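Local atomic coordinates of DHHA1 domain protein (Clostridium perfringens, PDB entry 3KEW), a protein that probably hydrolyses tRNA(Ala) mischarged with the wrong amino acid, as relatives of the alanyl-tRNA synthetase editing domain do, and binds a zinc ion. Residues K29-L34 with D60-E65; A38-P41 with G45-G48; R91-Q96 with L121-S126; S105-D110 with E143-R148. One frame throughout, in Å; residues are numbered along the deposited sequence.

Contact 1: K29-L34 with D60-E65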
loop_
_atom_site.group_PDB
_atom_site.type_symbol
_atom_site.label_atom_id
_atom_site.label_comp_id
_atom_site.label_asym_id
_atom_site.label_seq_id
_atom_site.Cartn_x
_atom_site.Cartn_y
_atom_site.Cartn_z
ATOM N N LYS A 29 -2.348 -16.951 -22.017
ATOM C CA LYS A 29 -1.603 -15.863 -21.378
ATOM C C LYS A 29 -0.141 -16.236 -21.119
ATOM O O LYS A 29 0.190 -17.411 -20.929
ATOM C CB LYS A 29 -2.273 -15.466 -20.060
ATOM C CG LYS A 29 -3.700 -14.938 -20.202
ATOM C CD LYS A 29 -4.470 -15.108 -18.902
ATOM C CE LYS A 29 -5.970 -15.004 -19.121
ATOM N NZ LYS A 29 -6.733 -15.507 -17.943
ATOM N N PHE A 30 0.717 -15.220 -21.089
ATOM C CA PHE A 30 2.160 -15.421 -20.979
ATOM C C PHE A 30 2.717 -14.887 -19.662
ATOM O O PHE A 30 2.858 -13.677 -19.470
ATOM C CB PHE A 30 2.880 -14.829 -22.197
ATOM C CG PHE A 30 2.525 -15.515 -23.493
ATOM C CD1 PHE A 30 1.411 -15.110 -24.237
ATOM C CD2 PHE A 30 3.287 -16.586 -23.958
ATOM C CE1 PHE A 30 1.071 -15.754 -25.423
ATOM C CE2 PHE A 30 2.959 -17.232 -25.149
ATOM C CZ PHE A 30 1.846 -16.817 -25.879
ATOM N N HIS A 31 3.010 -15.816 -18.757
ATOM C CA HIS A 31 3.508 -15.498 -17.422
ATOM C C HIS A 31 5.017 -15.264 -17.473
ATOM O O HIS A 31 5.783 -16.206 -17.690
ATOM C CB HIS A 31 3.187 -16.637 -16.445
ATOM C CG HIS A 31 1.725 -16.811 -16.155
ATOM N ND1 HIS A 31 1.255 -17.110 -14.894
ATOM C CD2 HIS A 31 0.632 -16.739 -16.956
ATOM C CE1 HIS A 31 -0.063 -17.213 -14.931
ATOM N NE2 HIS A 31 -0.466 -16.989 -16.169
ATOM N N VAL A 32 5.444 -14.015 -17.283
ATOM C CA VAL A 32 6.874 -13.683 -17.367
ATOM C C VAL A 32 7.530 -13.259 -16.047
ATOM O O VAL A 32 6.904 -12.635 -15.183
ATOM C CB VAL A 32 7.200 -12.634 -18.492
ATOM C CG1 VAL A 32 6.665 -13.090 -19.849
ATOM C CG2 VAL A 32 6.686 -11.231 -18.144
ATOM N N LEU A 33 8.800 -13.625 -15.904
ATOM C CA LEU A 33 9.631 -13.158 -14.804
ATOM C C LEU A 33 10.531 -12.069 -15.381
ATOM O O LEU A 33 10.849 -12.102 -16.577
ATOM C CB LEU A 33 10.475 -14.305 -14.248
ATOM C CG LEU A 33 10.455 -14.559 -12.740
ATOM C CD1 LEU A 33 11.038 -15.927 -12.428
ATOM C CD2 LEU A 33 11.193 -13.470 -11.970
ATOM N N LEU A 34 10.914 -11.105 -14.542
ATOM C CA LEU A 34 11.785 -9.991 -14.944
ATOM C C LEU A 34 13.011 -9.936 -14.037
ATOM O O LEU A 34 12.957 -10.407 -12.897
ATOM C CB LEU A 34 11.034 -8.660 -14.863
ATOM C CG LEU A 34 10.408 -7.989 -16.093
ATOM C CD1 LEU A 34 9.694 -8.948 -17.027
ATOM C CD2 LEU A 34 9.446 -6.905 -15.633
ATOM N N ASP A 60 -2.162 -9.105 -14.849
ATOM C CA ASP A 60 -2.109 -9.584 -13.476
ATOM C C ASP A 60 -0.660 -9.637 -13.037
ATOM O O ASP A 60 0.240 -9.873 -13.852
ATOM C CB ASP A 60 -2.743 -10.981 -13.359
ATOM C CG ASP A 60 -2.963 -11.415 -11.914
ATOM O OD1 ASP A 60 -3.271 -10.551 -11.056
ATOM O OD2 ASP A 60 -2.833 -12.630 -11.640
ATOM N N VAL A 61 -0.434 -9.377 -11.756
ATOM C CA VAL A 61 0.878 -9.534 -11.152
ATOM C C VAL A 61 0.663 -10.291 -9.852
ATOM O O VAL A 61 -0.220 -9.947 -9.062
ATOM C CB VAL A 61 1.592 -8.177 -10.877
ATOM C CG1 VAL A 61 2.988 -8.416 -10.354
ATOM C CG2 VAL A 61 1.692 -7.338 -12.125
ATOM N N TYR A 62 1.447 -11.342 -9.654
ATOM C CA TYR A 62 1.396 -12.118 -8.425
ATOM C C TYR A 62 2.801 -12.519 -8.007
ATOM O O TYR A 62 3.733 -12.479 -8.815
ATOM C CB TYR A 62 0.493 -13.351 -8.593
ATOM C CG TYR A 62 0.953 -14.354 -9.641
ATOM C CD1 TYR A 62 0.602 -14.203 -10.985
ATOM C CD2 TYR A 62 1.718 -15.468 -9.279
ATOM C CE1 TYR A 62 1.017 -15.128 -11.945
ATOM C CE2 TYR A 62 2.137 -16.396 -10.228
ATOM C CZ TYR A 62 1.776 -16.226 -11.555
ATOM O OH TYR A 62 2.195 -17.143 -12.496
ATOM N N GLU A 63 2.946 -12.899 -6.743
ATOM C CA GLU A 63 4.211 -13.388 -6.225
ATOM C C GLU A 63 4.090 -14.863 -5.864
ATOM O O GLU A 63 3.146 -15.268 -5.185
ATOM C CB GLU A 63 4.663 -12.583 -5.006
ATOM C CG GLU A 63 6.103 -12.860 -4.586
ATOM C CD GLU A 63 6.551 -12.043 -3.389
ATOM O OE1 GLU A 63 6.116 -10.877 -3.261
ATOM O OE2 GLU A 63 7.349 -12.566 -2.578
ATOM N N GLU A 64 5.047 -15.658 -6.334
ATOM C CA GLU A 64 5.103 -17.076 -6.007
ATOM C C GLU A 64 6.538 -17.466 -5.659
ATOM O O GLU A 64 7.442 -17.322 -6.488
ATOM C CB GLU A 64 4.558 -17.915 -7.166
ATOM C CG GLU A 64 4.176 -19.340 -6.792
ATOM C CD GLU A 64 3.685 -20.141 -7.984
ATOM O OE1 GLU A 64 2.659 -19.754 -8.588
ATOM O OE2 GLU A 64 4.326 -21.160 -8.318
ATOM N N GLU A 65 6.720 -17.933 -4.421
ATOM C CA GLU A 65 8.023 -18.342 -3.864
ATOM C C GLU A 65 9.102 -17.260 -3.963
ATOM O O GLU A 65 10.245 -17.533 -4.343
ATOM C CB GLU A 65 8.500 -19.671 -4.475
ATOM C CG GLU A 65 7.747 -20.901 -3.972
ATOM C CD GLU A 65 7.951 -22.121 -4.859
ATOM O OE1 GLU A 65 9.011 -22.222 -5.516
ATOM O OE2 GLU A 65 7.044 -22.981 -4.898
#
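The His31 and Tyr62 rings meet rim to rim, neither lying over the other's face. Tyr62 OH sits in the plane of the imidazole at the ND1 edge, and His31 ND1 in turn lies near the plane of the phenol, beyond its hydroxyl. Their planes are turned 65° apart, with the ring centroids separated by 5.5 Å. One short hydrogen bond joins them: ND1 of His31 and OH of Tyr62 are 2.6 Å apart, at an angle of 156°, and either could be the donor. Next to it, His31 CE1 comes within 3.8 Å of Tyr62 CE1, at the margins of the two rings. The tyrosine's first torsion (62°) places its ring between the backbone N and the carbonyl carbon, which helps its hydroxyl end come nearer to the opposite strand than its stem does. One carboxylate lies nearby without touching: Asp60 OD2 is 6.7 Å from His31 NE2, and any effect on the histidine's ionisation is probably small at this distance. The strands themselves stay well apart, with 9.0 Å between His31 CA and Val61 CA. Strand 67-72 runs between them in the antiparallel barrel, so the bond reaches over it: Val71 lies against His31, and the Tyr69 ring meets that of Tyr62. On its other side strand 29-34 pairs with strand 15-26, whose Ile26 also touches His31.

Contact 2: A38-P41 with G45-G48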
loop_
_atom_site.group_PDB
_atom_site.type_symbol
_atom_site.label_atom_id
_atom_site.label_comp_id
_atom_site.label_asym_id
_atom_site.label_seq_id
_atom_site.Cartn_x
_atom_site.Cartn_y
_atom_site.Cartn_z
ATOM N N ALA A 38 9.147 -3.022 -10.921
ATOM C CA ALA A 38 8.452 -2.038 -10.101
ATOM C C ALA A 38 6.961 -2.375 -10.006
ATOM O O ALA A 38 6.187 -1.604 -9.448
ATOM C CB ALA A 38 8.656 -0.622 -10.673
ATOM N N PHE A 39 6.559 -3.522 -10.565
ATOM C CA PHE A 39 5.173 -3.991 -10.458
ATOM C C PHE A 39 4.967 -4.648 -9.094
ATOM O O PHE A 39 5.567 -5.691 -8.801
ATOM C CB PHE A 39 4.804 -4.967 -11.593
ATOM C CG PHE A 39 4.712 -4.323 -12.966
ATOM C CD1 PHE A 39 3.487 -3.875 -13.461
ATOM C CD2 PHE A 39 5.843 -4.175 -13.764
ATOM C CE1 PHE A 39 3.394 -3.259 -14.712
ATOM C CE2 PHE A 39 5.760 -3.577 -15.030
ATOM C CZ PHE A 39 4.532 -3.112 -15.501
ATOM N N PHE A 40 4.138 -4.015 -8.256
ATOM C CA PHE A 40 3.743 -4.558 -6.949
ATOM C C PHE A 40 2.801 -5.726 -7.222
ATOM O O PHE A 40 1.866 -5.575 -8.027
ATOM C CB PHE A 40 3.030 -3.466 -6.137
ATOM C CG PHE A 40 2.794 -3.804 -4.677
ATOM C CD1 PHE A 40 1.539 -3.587 -4.098
ATOM C CD2 PHE A 40 3.821 -4.297 -3.874
ATOM C CE1 PHE A 40 1.309 -3.866 -2.745
ATOM C CE2 PHE A 40 3.604 -4.586 -2.525
ATOM C CZ PHE A 40 2.344 -4.360 -1.952
ATOM N N PRO A 41 3.078 -6.906 -6.624
ATOM C CA PRO A 41 2.172 -8.067 -6.728
ATOM C C PRO A 41 0.929 -8.007 -5.813
ATOM O O PRO A 41 -0.038 -8.758 -6.027
ATOM C CB PRO A 41 3.071 -9.247 -6.326
ATOM C CG PRO A 41 4.088 -8.651 -5.404
ATOM C CD PRO A 41 4.295 -7.226 -5.851
ATOM N N GLY A 45 -3.021 -6.055 2.256
ATOM C CA GLY A 45 -4.372 -5.625 1.921
ATOM C C GLY A 45 -4.463 -4.814 0.636
ATOM O O GLY A 45 -5.557 -4.562 0.120
ATOM N N GLN A 46 -3.306 -4.412 0.115
ATOM C CA GLN A 46 -3.234 -3.535 -1.034
ATOM C C GLN A 46 -3.130 -4.362 -2.302
ATOM O O GLN A 46 -2.390 -5.347 -2.340
ATOM C CB GLN A 46 -2.017 -2.626 -0.880
ATOM C CG GLN A 46 -1.786 -1.594 -1.962
ATOM C CD GLN A 46 -0.687 -0.647 -1.555
ATOM O OE1 GLN A 46 -0.199 -0.706 -0.413
ATOM N NE2 GLN A 46 -0.276 0.230 -2.477
ATOM N N MET A 47 -3.877 -3.951 -3.325
ATOM C CA MET A 47 -3.897 -4.605 -4.633
ATOM C C MET A 47 -2.595 -4.437 -5.411
ATOM O O MET A 47 -1.810 -3.529 -5.138
ATOM C CB MET A 47 -5.062 -4.073 -5.468
ATOM C CG MET A 47 -6.283 -4.989 -5.482
ATOM S SD MET A 47 -7.616 -4.379 -6.545
ATOM C CE MET A 47 -8.271 -5.928 -7.189
ATOM N N GLY A 48 -2.379 -5.322 -6.382
ATOM C CA GLY A 48 -1.192 -5.289 -7.223
ATOM C C GLY A 48 -1.321 -4.398 -8.441
ATOM O O GLY A 48 -2.411 -3.889 -8.726
#
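Phe40 and Gly48 make the tight part of this contact. Carbonyl O of Phe40 lies 3.2 Å from Gly48 CA, and the CA atoms of Pro41 and Gly48 are 4.4 Å apart; having no side chain, Gly48 lets the two backbones come this close. The Phe40 ring reaches further along the other segment. With CG anti to the backbone N (chi1 -169°), its CD1 edge meets Met47 O at 3.5 Å, the oxygen lying near the ring plane. Beyond that, the side chains of Phe40 and Gln46 cross at about a right angle, CE1 of Phe40 touching CG of Gln46 at 3.9 Å. Tyr7 meets the Phe40 ring edge-to-face. Both segments belong to one loop between strands 36-37 and 51-53, and the residues joining them are glycines, forming the Gly-rich sequence ending in Gln that is familiar from AlaX-type editing proteins. The side chain of Gln46 lies about 7 Å from the zinc ion and acts in its second shell: OE1 accepts from ND1 of the zinc ligand His98 and from the Val198 N-H, which helps to fix how the histidine ring is turned. The side of Met47 is much looser. Its CB points away from 38-41 and the residue is exposed, giving little beyond its carbonyl. Pro41, its CB also directed away from 45-48, packs instead on Val61 and Glu63 of strand 56-64. The backbone of Phe40 pairs with Asp49 just past Gly48, and Asp49 OD2 also takes the Phe40 N-H.

Contact 3: R91-Q96 with L121-S126; sequences RFDGMQ and LGKEIS
Lys123 reaches across to Asp93 from the hairpin turn between strands 116-121 and 126-131, meeting the long helix 88-112 that carries the zinc-binding HxxxH motif. The link is thin: NZ of Lys123 stands 3.8 Å from OD2 of Asp93, a long salt bridge with little surface behind it. The CB of Asp93 points toward the turn, and with CG anti to the backbone N (chi1 174°) its OD2 comes nearest Lys123. The lysine stem sets off away from the helix, and only its bent chain brings the ammonium end back; chi2, at 19°, is close to eclipsed, which suits a loosely held side chain on the surface. In the next shell Arg230 is the stronger partner of Asp93. Its NE forms a salt bridge with Asp93 OD1 while its NH2 donates to Gly122 O, so one guanidinium ties helix to turn more firmly than the lysine does. The aspartate would thus be expected to keep its negative charge between two cationic side chains. Behind it, the helix supplies a regular frame, with Met95 N bonded to Arg91 O at 3.0 Å, and Asp93 O receives a further bond from the Gln97 side chain. Leu121, at the start of the turn, packs on the zinc ligand His98 of the same helix. The turn itself is closed by a weak bond from Gly122 N to Ile125 O, 3.0 Å long.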
loop_
_atom_site.group_PDB
_atom_site.type_symbol
_atom_site.label_atom_id
_atom_site.label_comp_id
_atom_site.label_asym_id
_atom_site.label_seq_id
_atom_site.Cartn_x
_atom_site.Cartn_y
_atom_site.Cartn_z
ATOM N N ARG A 91 -1.770 2.636 -9.219
ATOM C CA ARG A 91 -0.714 2.515 -8.215
ATOM C C ARG A 91 -0.957 3.510 -7.107
ATOM O O ARG A 91 -1.040 3.141 -5.938
ATOM C CB ARG A 91 0.623 2.905 -8.842
ATOM C CG ARG A 91 1.756 1.996 -8.637
ATOM C CD ARG A 91 2.059 1.557 -7.222
ATOM N NE ARG A 91 3.205 0.670 -7.370
ATOM C CZ ARG A 91 4.456 1.007 -7.079
ATOM N NH1 ARG A 91 4.728 2.179 -6.528
ATOM N NH2 ARG A 91 5.432 0.149 -7.299
ATOM N N PHE A 92 -1.014 4.778 -7.505
ATOM C CA PHE A 92 -1.061 5.905 -6.582
ATOM C C PHE A 92 -2.365 5.912 -5.781
ATOM O O PHE A 92 -2.363 6.225 -4.586
ATOM C CB PHE A 92 -0.850 7.226 -7.340
ATOM C CG PHE A 92 -0.476 8.382 -6.450
ATOM C CD1 PHE A 92 0.629 8.297 -5.603
ATOM C CD2 PHE A 92 -1.230 9.554 -6.453
ATOM C CE1 PHE A 92 0.981 9.357 -4.765
ATOM C CE2 PHE A 92 -0.887 10.622 -5.621
ATOM C CZ PHE A 92 0.226 10.519 -4.775
ATOM N N ASP A 93 -3.466 5.551 -6.439
ATOM C CA ASP A 93 -4.761 5.406 -5.762
ATOM C C ASP A 93 -4.651 4.471 -4.558
ATOM O O ASP A 93 -5.024 4.843 -3.450
ATOM C CB ASP A 93 -5.844 4.902 -6.725
ATOM C CG ASP A 93 -7.157 4.600 -6.019
ATOM O OD1 ASP A 93 -7.681 5.497 -5.328
ATOM O OD2 ASP A 93 -7.663 3.463 -6.153
ATOM N N GLY A 94 -4.101 3.277 -4.786
ATOM C CA GLY A 94 -3.866 2.297 -3.727
ATOM C C GLY A 94 -2.886 2.766 -2.667
ATOM O O GLY A 94 -3.078 2.479 -1.491
ATOM N N MET A 95 -1.843 3.486 -3.084
ATOM C CA MET A 95 -0.889 4.092 -2.143
ATOM C C MET A 95 -1.602 5.054 -1.174
ATOM O O MET A 95 -1.379 4.995 0.041
ATOM C CB MET A 95 0.250 4.821 -2.888
ATOM C CG MET A 95 1.254 3.913 -3.667
ATOM S SD MET A 95 2.426 4.749 -4.763
ATOM C CE MET A 95 3.527 5.425 -3.515
ATOM N N GLN A 96 -2.459 5.922 -1.723
ATOM C CA GLN A 96 -3.222 6.915 -0.936
ATOM C C GLN A 96 -4.232 6.288 0.030
ATOM O O GLN A 96 -4.309 6.693 1.198
ATOM C CB GLN A 96 -3.932 7.931 -1.850
ATOM C CG GLN A 96 -2.990 8.883 -2.569
ATOM C CD GLN A 96 -3.701 9.815 -3.520
ATOM O OE1 GLN A 96 -4.481 9.383 -4.370
ATOM N NE2 GLN A 96 -3.418 11.100 -3.401
ATOM N N LEU A 121 -9.230 -2.461 1.941
ATOM C CA LEU A 121 -8.982 -1.557 0.827
ATOM C C LEU A 121 -9.661 -2.138 -0.398
ATOM O O LEU A 121 -9.245 -3.175 -0.907
ATOM C CB LEU A 121 -7.476 -1.381 0.596
ATOM C CG LEU A 121 -6.592 -1.094 1.829
ATOM C CD1 LEU A 121 -5.133 -1.165 1.435
ATOM C CD2 LEU A 121 -6.903 0.262 2.438
ATOM N N GLY A 122 -10.734 -1.498 -0.848
ATOM C CA GLY A 122 -11.464 -1.983 -2.021
ATOM C C GLY A 122 -11.287 -1.012 -3.164
ATOM O O GLY A 122 -10.715 0.059 -2.977
ATOM N N LYS A 123 -11.814 -1.343 -4.336
ATOM C CA LYS A 123 -11.643 -0.508 -5.520
ATOM C C LYS A 123 -12.543 0.693 -5.481
ATOM O O LYS A 123 -12.188 1.758 -5.924
ATOM C CB LYS A 123 -11.919 -1.297 -6.800
ATOM C CG LYS A 123 -11.390 -0.666 -8.104
ATOM C CD LYS A 123 -10.304 0.385 -7.883
ATOM C CE LYS A 123 -9.062 0.138 -8.735
ATOM N NZ LYS A 123 -8.452 1.417 -9.233
ATOM N N GLU A 124 -13.720 0.506 -4.930
ATOM C CA GLU A 124 -14.700 1.590 -4.832
ATOM C C GLU A 124 -14.583 2.367 -3.518
ATOM O O GLU A 124 -14.500 3.606 -3.519
ATOM C CB GLU A 124 -16.131 1.068 -5.031
ATOM C CG GLU A 124 -16.470 0.630 -6.469
ATOM C CD GLU A 124 -16.165 1.696 -7.519
ATOM O OE1 GLU A 124 -16.560 2.868 -7.337
ATOM O OE2 GLU A 124 -15.530 1.354 -8.538
ATOM N N ILE A 125 -14.561 1.634 -2.405
ATOM C CA ILE A 125 -14.508 2.250 -1.077
ATOM C C ILE A 125 -13.475 1.540 -0.197
ATOM O O ILE A 125 -13.045 0.439 -0.513
ATOM C CB ILE A 125 -15.936 2.277 -0.417
ATOM C CG1 ILE A 125 -16.051 3.390 0.636
ATOM C CG2 ILE A 125 -16.339 0.899 0.133
ATOM C CD1 ILE A 125 -16.181 4.789 0.073
ATOM N N SER A 126 -13.050 2.179 0.887
ATOM C CA SER A 126 -12.163 1.534 1.840
ATOM C C SER A 126 -12.769 1.672 3.222
ATOM O O SER A 126 -13.485 2.643 3.477
ATOM C CB SER A 126 -10.776 2.183 1.836
ATOM O OG SER A 126 -10.221 2.251 0.539
#

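Contact 4: S105-D110 with E143-R148; sequences SGCFYD and EKEANR
Cys107 meets Ala146 and Glu145 where helices 88-112 and 136-152 pass each other, and these three residues bury most of the shared surface. The axes of 105-110 and 143-148 come within 9.1 Å and their directions differ by 119°. Cys107 has the most buried surface of the contact: SG, set beside its backbone N and anti to the carbonyl carbon, lands on the backbone of the second helix, 3.7 Å from Ala146 CA. The small methyl of Ala146 lies alongside, CB being 4.1 Å from the sulfur, and it also packs on Leu103 and Leu104 of the first helix. On the neighbouring position, Glu145 presents its aliphatic part, with CG 3.8 Å from Cys107 SG. Its chain then bends at chi2 (81°), and the carboxylate is taken up by Arg148 one turn on. The guanidinium grips side-on, NE to OE1 and NH2 to OE2, the latter at 2.9 Å and almost straight (176°). Both nitrogens approach from above the carboxylate plane, with the acceptors in the guanidinium plane. Both helices also touch the four-stranded antiparallel sheet, Phe108 resting on Ile130 and Glu143 OE1 accepting from the Ile211 N-H. At the rim Asp110 OD1 comes within 4.4 Å of Glu145 OE2. The Arg148 bridge probably offsets that like-charge approach. With the carboxylate engaged within its own helix, what joins the two segments is sulfur and hydrocarbon contact rather than a polar link.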
loop_
_atom_site.group_PDB
_atom_site.type_symbol
_atom_site.label_atom_id
_atom_site.label_comp_id
_atom_site.label_asym_id
_atom_site.label_seq_id
_atom_site.Cartn_x
_atom_site.Cartn_y
_atom_site.Cartn_z
ATOM N N SER A 105 -6.102 5.689 11.585
ATOM C CA SER A 105 -5.852 4.779 12.694
ATOM C C SER A 105 -4.969 5.450 13.750
ATOM O O SER A 105 -5.279 5.392 14.942
ATOM C CB SER A 105 -5.205 3.484 12.186
ATOM O OG SER A 105 -6.170 2.696 11.499
ATOM N N GLY A 106 -3.913 6.122 13.285
ATOM C CA GLY A 106 -2.950 6.816 14.148
ATOM C C GLY A 106 -3.544 8.024 14.841
ATOM O O GLY A 106 -3.190 8.317 15.989
ATOM N N CYS A 107 -4.449 8.720 14.149
ATOM C CA CYS A 107 -5.175 9.864 14.722
ATOM C C CYS A 107 -6.181 9.421 15.784
ATOM O O CYS A 107 -6.248 10.011 16.862
ATOM C CB CYS A 107 -5.888 10.684 13.638
ATOM S SG CYS A 107 -4.798 11.656 12.620
ATOM N N PHE A 108 -6.951 8.376 15.483
ATOM C CA PHE A 108 -7.865 7.803 16.472
ATOM C C PHE A 108 -7.187 7.379 17.773
ATOM O O PHE A 108 -7.723 7.623 18.851
ATOM C CB PHE A 108 -8.645 6.644 15.889
ATOM C CG PHE A 108 -9.878 7.063 15.154
ATOM C CD1 PHE A 108 -10.977 7.574 15.845
ATOM C CD2 PHE A 108 -9.952 6.942 13.776
ATOM C CE1 PHE A 108 -12.127 7.953 15.164
ATOM C CE2 PHE A 108 -11.101 7.321 13.088
ATOM C CZ PHE A 108 -12.189 7.828 13.791
ATOM N N TYR A 109 -6.010 6.764 17.669
ATOM C CA TYR A 109 -5.257 6.355 18.847
ATOM C C TYR A 109 -4.624 7.536 19.567
ATOM O O TYR A 109 -4.637 7.592 20.800
ATOM C CB TYR A 109 -4.171 5.323 18.495
ATOM C CG TYR A 109 -3.486 4.760 19.714
ATOM C CD1 TYR A 109 -4.066 3.715 20.438
ATOM C CD2 TYR A 109 -2.276 5.289 20.170
ATOM C CE1 TYR A 109 -3.455 3.206 21.588
ATOM C CE2 TYR A 109 -1.660 4.789 21.312
ATOM C CZ TYR A 109 -2.254 3.742 22.011
ATOM O OH TYR A 109 -1.637 3.236 23.130
ATOM N N ASP A 110 -4.035 8.454 18.802
ATOM C CA ASP A 110 -3.368 9.619 19.383
ATOM C C ASP A 110 -4.348 10.529 20.132
ATOM O O ASP A 110 -4.055 10.974 21.240
ATOM C CB ASP A 110 -2.623 10.414 18.313
ATOM C CG ASP A 110 -1.944 11.645 18.873
ATOM O OD1 ASP A 110 -2.385 12.763 18.535
ATOM O OD2 ASP A 110 -0.984 11.493 19.659
ATOM N N GLU A 143 -11.131 12.945 11.596
ATOM C CA GLU A 143 -11.108 13.428 10.211
ATOM C C GLU A 143 -10.405 14.789 10.069
ATOM O O GLU A 143 -9.576 14.979 9.175
ATOM C CB GLU A 143 -12.536 13.520 9.670
ATOM C CG GLU A 143 -12.631 13.874 8.174
ATOM C CD GLU A 143 -14.054 14.150 7.708
ATOM O OE1 GLU A 143 -14.424 13.700 6.604
ATOM O OE2 GLU A 143 -14.812 14.821 8.439
ATOM N N LYS A 144 -10.728 15.715 10.971
ATOM C CA LYS A 144 -10.128 17.048 10.995
ATOM C C LYS A 144 -8.627 16.976 11.254
ATOM O O LYS A 144 -7.830 17.609 10.543
ATOM C CB LYS A 144 -10.805 17.902 12.068
ATOM C CG LYS A 144 -10.674 19.402 11.874
ATOM C CD LYS A 144 -11.463 20.153 12.948
ATOM C CE LYS A 144 -11.436 21.661 12.722
ATOM N NZ LYS A 144 -12.126 22.384 13.830
ATOM N N GLU A 145 -8.252 16.189 12.262
ATOM C CA GLU A 145 -6.852 16.021 12.639
ATOM C C GLU A 145 -6.032 15.327 11.545
ATOM O O GLU A 145 -4.882 15.702 11.288
ATOM C CB GLU A 145 -6.754 15.277 13.976
ATOM C CG GLU A 145 -5.340 14.962 14.455
ATOM C CD GLU A 145 -4.636 16.131 15.129
ATOM O OE1 GLU A 145 -5.189 17.246 15.173
ATOM O OE2 GLU A 145 -3.514 15.925 15.633
ATOM N N ALA A 146 -6.637 14.343 10.884
ATOM C CA ALA A 146 -5.978 13.657 9.768
ATOM C C ALA A 146 -5.626 14.654 8.665
ATOM O O ALA A 146 -4.479 14.714 8.214
ATOM C CB ALA A 146 -6.854 12.535 9.234
ATOM N N ASN A 147 -6.612 15.461 8.277
ATOM C CA ASN A 147 -6.429 16.510 7.277
ATOM C C ASN A 147 -5.457 17.590 7.722
ATOM O O ASN A 147 -4.724 18.128 6.903
ATOM C CB ASN A 147 -7.769 17.117 6.901
ATOM C CG ASN A 147 -8.517 16.271 5.905
ATOM O OD1 ASN A 147 -8.068 16.093 4.776
ATOM N ND2 ASN A 147 -9.661 15.733 6.318
ATOM N N ARG A 148 -5.441 17.882 9.019
ATOM C CA ARG A 148 -4.456 18.791 9.588
ATOM C C ARG A 148 -3.025 18.267 9.437
ATOM O O ARG A 148 -2.116 19.034 9.107
ATOM C CB ARG A 148 -4.756 19.084 11.062
ATOM C CG ARG A 148 -3.861 20.184 11.637
ATOM C CD ARG A 148 -4.024 20.348 13.120
ATOM N NE ARG A 148 -3.440 19.240 13.876
ATOM C CZ ARG A 148 -2.164 19.157 14.243
ATOM N NH1 ARG A 148 -1.297 20.104 13.914
ATOM N NH2 ARG A 148 -1.750 18.108 14.939
#

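In the fold
Contact 1 lies in the N-terminal six-stranded barrel and contact 4 on the helices beside the four-stranded sheet, on opposite sides of the chain's centre, their centres about 38 Å apart. Contact 2 is nested inside the loop closed by contact 1 and touches it where Pro41 packs on Val61 and Tyr62. It also touches contact 3, through Ala38 with Arg91 and Gly45 with Leu121, so 38-41 and 45-48 join barrel to helix. Contacts 3 and 4 follow, their segments alternating along the chain, and both use helix 88-112. That helix supplies His98 and His102 to the zinc, placing the metal site near the junction of the two halves.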